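Local coordinates for protein putative ABC transporter subunit, substrate-binding component (Rhodopseudomonas palustris, PDB 4EVS) that probably serves as the solute-binding component of an ABC transporter for benzoate derivatives, and binds 4-hydroxybenzoate, at residues Val212-Lys221 / Asn241-Ile249. Residues are numbered along the deposited sequence; the frame is centred on the assembly and turned at random.
Sequences VKAYIDNGLK and NIGDSGIGI
An apolar seam flanked by two lysine-to-carbonyl hydrogen bonds packs the C-terminal end of helix 206-217 and the loop after it against the end of helix 239-242 and the turns leading to strand 250-253. It lies in the lobe of this periplasmic binding protein that contains strands 197-201 and 226-230. Val212 and Ile242 cross at about a right angle, Val212 CG1 lying 3.9 Å from Ile242 CG2. Val212 CG1 also meets Ile249 CD1, the two side chains tip to tip, at 3.8 Å. Ile216 CG2 rests on Ser245 CB at 3.7 Å, while its CD1 reaches Ile242 CG2. Lys213 bends at chi3 and chi4 (-69° and -62°), which curls NZ over the C-terminal end of helix 239-242. There Lys213 NZ donates to Asn241 O at 3.0 Å and, through a water, reaches Ile242 O. Beyond the Schellman motif at Gly219, Lys221 stays extended until chi4. Its CE passes Ser245 O, and Lys221 NZ donates a hydrogen bond to Ile247 O at 2.8 Å. A methionine in place of Lys221 would probably leave Ile247 O without its ammonium donor and break this link to the turn. Both ammonium groups thus meet backbone carbonyls, so these links depend on the chain's course rather than on acidic partners.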
loop_
_atom_site.group_PDB
_atom_site.type_symbol
_atom_site.label_atom_id
_atom_site.label_comp_id
_atom_site.label_asym_id
_atom_site.label_seq_id
_atom_site.Cartn_x
_atom_site.Cartn_y
_atom_site.Cartn_z
ATOM N N VAL A 212 14.574 -10.260 -1.810
ATOM C CA VAL A 212 14.114 -11.615 -1.616
ATOM C C VAL A 212 14.987 -12.612 -2.369
ATOM O O VAL A 212 15.358 -13.659 -1.822
ATOM C CB VAL A 212 12.604 -11.764 -1.985
ATOM C CG1 VAL A 212 12.211 -13.277 -1.982
ATOM C CG2 VAL A 212 11.749 -10.909 -1.006
ATOM N N LYS A 213 15.327 -12.307 -3.621
ATOM C CA LYS A 213 16.155 -13.193 -4.401
ATOM C C LYS A 213 17.521 -13.364 -3.745
ATOM O O LYS A 213 18.074 -14.459 -3.741
ATOM C CB LYS A 213 16.278 -12.740 -5.866
ATOM C CG LYS A 213 16.864 -13.784 -6.823
ATOM C CD LYS A 213 16.768 -13.346 -8.294
ATOM C CE LYS A 213 15.343 -13.321 -8.847
ATOM N NZ LYS A 213 14.651 -14.651 -8.864
ATOM N N ALA A 214 18.088 -12.286 -3.212
ATOM C CA ALA A 214 19.390 -12.398 -2.497
ATOM C C ALA A 214 19.295 -13.195 -1.205
ATOM O O ALA A 214 20.221 -13.909 -0.870
ATOM C CB ALA A 214 19.979 -11.028 -2.207
ATOM N N TYR A 215 18.176 -13.067 -0.508
ATOM C CA TYR A 215 17.960 -13.791 0.760
ATOM C C TYR A 215 17.922 -15.304 0.489
ATOM O O TYR A 215 18.549 -16.126 1.209
ATOM C CB TYR A 215 16.636 -13.277 1.335
ATOM C CG TYR A 215 15.901 -14.205 2.235
ATOM C CD1 TYR A 215 16.404 -14.514 3.497
ATOM C CD2 TYR A 215 14.705 -14.789 1.861
ATOM C CE1 TYR A 215 15.738 -15.398 4.357
ATOM C CE2 TYR A 215 14.015 -15.621 2.753
ATOM C CZ TYR A 215 14.534 -15.952 3.969
ATOM O OH TYR A 215 13.832 -16.820 4.799
ATOM N N ILE A 216 17.222 -15.690 -0.582
ATOM C CA ILE A 216 17.147 -17.077 -1.011
ATOM C C ILE A 216 18.500 -17.549 -1.568
ATOM O O ILE A 216 19.032 -18.580 -1.158
ATOM C CB ILE A 216 16.070 -17.285 -2.070
ATOM C CG1 ILE A 216 14.728 -17.038 -1.434
ATOM C CG2 ILE A 216 16.147 -18.740 -2.674
ATOM C CD1 ILE A 216 13.547 -16.923 -2.479
ATOM N N ASP A 217 19.062 -16.793 -2.507
ATOM C CA ASP A 217 20.187 -17.314 -3.290
ATOM C C ASP A 217 21.489 -17.341 -2.525
ATOM O O ASP A 217 22.386 -18.096 -2.907
ATOM C CB ASP A 217 20.370 -16.564 -4.606
ATOM C CG ASP A 217 19.276 -16.854 -5.606
ATOM O OD1 ASP A 217 18.424 -17.738 -5.372
ATOM O OD2 ASP A 217 19.258 -16.186 -6.665
ATOM N N ASN A 218 21.601 -16.522 -1.467
ATOM C CA ASN A 218 22.747 -16.575 -0.556
ATOM C C ASN A 218 22.541 -17.562 0.605
ATOM O O ASN A 218 23.407 -17.692 1.472
ATOM C CB ASN A 218 23.128 -15.177 -0.085
ATOM C CG ASN A 218 23.721 -14.359 -1.224
ATOM O OD1 ASN A 218 24.844 -14.638 -1.718
ATOM N ND2 ASN A 218 22.950 -13.394 -1.704
ATOM N N GLY A 219 21.422 -18.314 0.567
ATOM C CA GLY A 219 21.281 -19.495 1.436
ATOM C C GLY A 219 20.679 -19.261 2.785
ATOM O O GLY A 219 20.590 -20.186 3.598
ATOM N N LEU A 220 20.247 -18.026 3.063
ATOM C CA LEU A 220 19.776 -17.731 4.410
ATOM C C LEU A 220 18.515 -18.535 4.706
ATOM O O LEU A 220 18.330 -19.042 5.801
ATOM C CB LEU A 220 19.541 -16.242 4.608
ATOM C CG LEU A 220 20.777 -15.390 4.929
ATOM C CD1 LEU A 220 21.812 -15.462 3.786
ATOM C CD2 LEU A 220 20.385 -13.952 5.134
ATOM N N LYS A 221 17.610 -18.594 3.728
ATOM C CA LYS A 221 16.329 -19.269 3.940
ATOM C C LYS A 221 16.518 -20.750 4.245
ATOM O O LYS A 221 15.928 -21.276 5.228
ATOM C CB LYS A 221 15.411 -19.094 2.734
ATOM C CG LYS A 221 13.995 -19.662 2.909
ATOM C CD LYS A 221 13.143 -19.352 1.707
ATOM C CE LYS A 221 11.641 -19.436 1.964
ATOM N NZ LYS A 221 11.288 -20.724 2.408
ATOM N N ASN A 241 8.362 -14.736 -10.154
ATOM C CA ASN A 241 9.743 -14.330 -10.318
ATOM C C ASN A 241 10.564 -14.701 -9.117
ATOM O O ASN A 241 11.714 -15.126 -9.225
ATOM C CB ASN A 241 9.791 -12.827 -10.626
ATOM C CG ASN A 241 9.137 -12.497 -11.915
ATOM O OD1 ASN A 241 9.234 -13.273 -12.855
ATOM N ND2 ASN A 241 8.416 -11.358 -11.961
ATOM N N ILE A 242 9.977 -14.591 -7.944
ATOM C CA ILE A 242 10.570 -15.209 -6.771
ATOM C C ILE A 242 10.672 -16.707 -6.982
ATOM O O ILE A 242 11.725 -17.320 -6.654
ATOM C CB ILE A 242 9.759 -14.924 -5.475
ATOM C CG1 ILE A 242 9.779 -13.441 -5.151
ATOM C CG2 ILE A 242 10.283 -15.721 -4.329
ATOM C CD1 ILE A 242 8.717 -13.016 -4.119
ATOM N N GLY A 243 9.586 -17.291 -7.477
ATOM C CA GLY A 243 9.448 -18.706 -7.761
ATOM C C GLY A 243 9.186 -19.559 -6.535
ATOM O O GLY A 243 8.986 -19.047 -5.401
ATOM N N ASP A 244 9.211 -20.872 -6.743
ATOM C CA ASP A 244 8.825 -21.780 -5.686
ATOM C C ASP A 244 9.757 -21.738 -4.484
ATOM O O ASP A 244 9.338 -22.086 -3.395
ATOM C CB ASP A 244 8.697 -23.220 -6.180
ATOM C CG ASP A 244 7.553 -23.430 -7.145
ATOM O OD1 ASP A 244 6.668 -22.565 -7.319
ATOM O OD2 ASP A 244 7.560 -24.516 -7.755
ATOM N N SER A 245 10.967 -21.227 -4.645
ATOM C CA SER A 245 11.756 -20.988 -3.434
ATOM C C SER A 245 11.162 -19.961 -2.468
ATOM O O SER A 245 11.564 -19.876 -1.300
ATOM C CB SER A 245 13.183 -20.618 -3.765
ATOM O OG SER A 245 13.821 -21.759 -4.256
ATOM N N GLY A 246 10.206 -19.180 -2.918
ATOM C CA GLY A 246 9.530 -18.253 -2.027
ATOM C C GLY A 246 8.545 -18.899 -1.078
ATOM O O GLY A 246 8.078 -18.249 -0.128
ATOM N N ILE A 247 8.200 -20.168 -1.321
ATOM C CA ILE A 247 7.193 -20.844 -0.558
ATOM C C ILE A 247 7.600 -20.789 0.897
ATOM O O ILE A 247 8.738 -21.097 1.268
ATOM C CB ILE A 247 6.945 -22.313 -1.041
ATOM C CG1 ILE A 247 6.264 -22.279 -2.415
ATOM C CG2 ILE A 247 6.116 -23.080 0.011
ATOM C CD1 ILE A 247 6.185 -23.677 -3.152
ATOM N N GLY A 248 6.668 -20.382 1.725
ATOM C CA GLY A 248 6.917 -20.281 3.165
ATOM C C GLY A 248 7.227 -18.893 3.714
ATOM O O GLY A 248 7.175 -18.667 4.924
ATOM N N ILE A 249 7.501 -17.940 2.834
ATOM C CA ILE A 249 7.717 -16.577 3.272
ATOM C C ILE A 249 6.413 -16.046 3.877
ATOM O O ILE A 249 5.357 -16.213 3.302
ATOM C CB ILE A 249 8.161 -15.642 2.112
ATOM C CG1 ILE A 249 9.585 -15.998 1.672
ATOM C CG2 ILE A 249 8.083 -14.192 2.566
ATOM C CD1 ILE A 249 10.029 -15.350 0.358
HETATM O O HOH W 1 14.112 -15.905 -6.453
#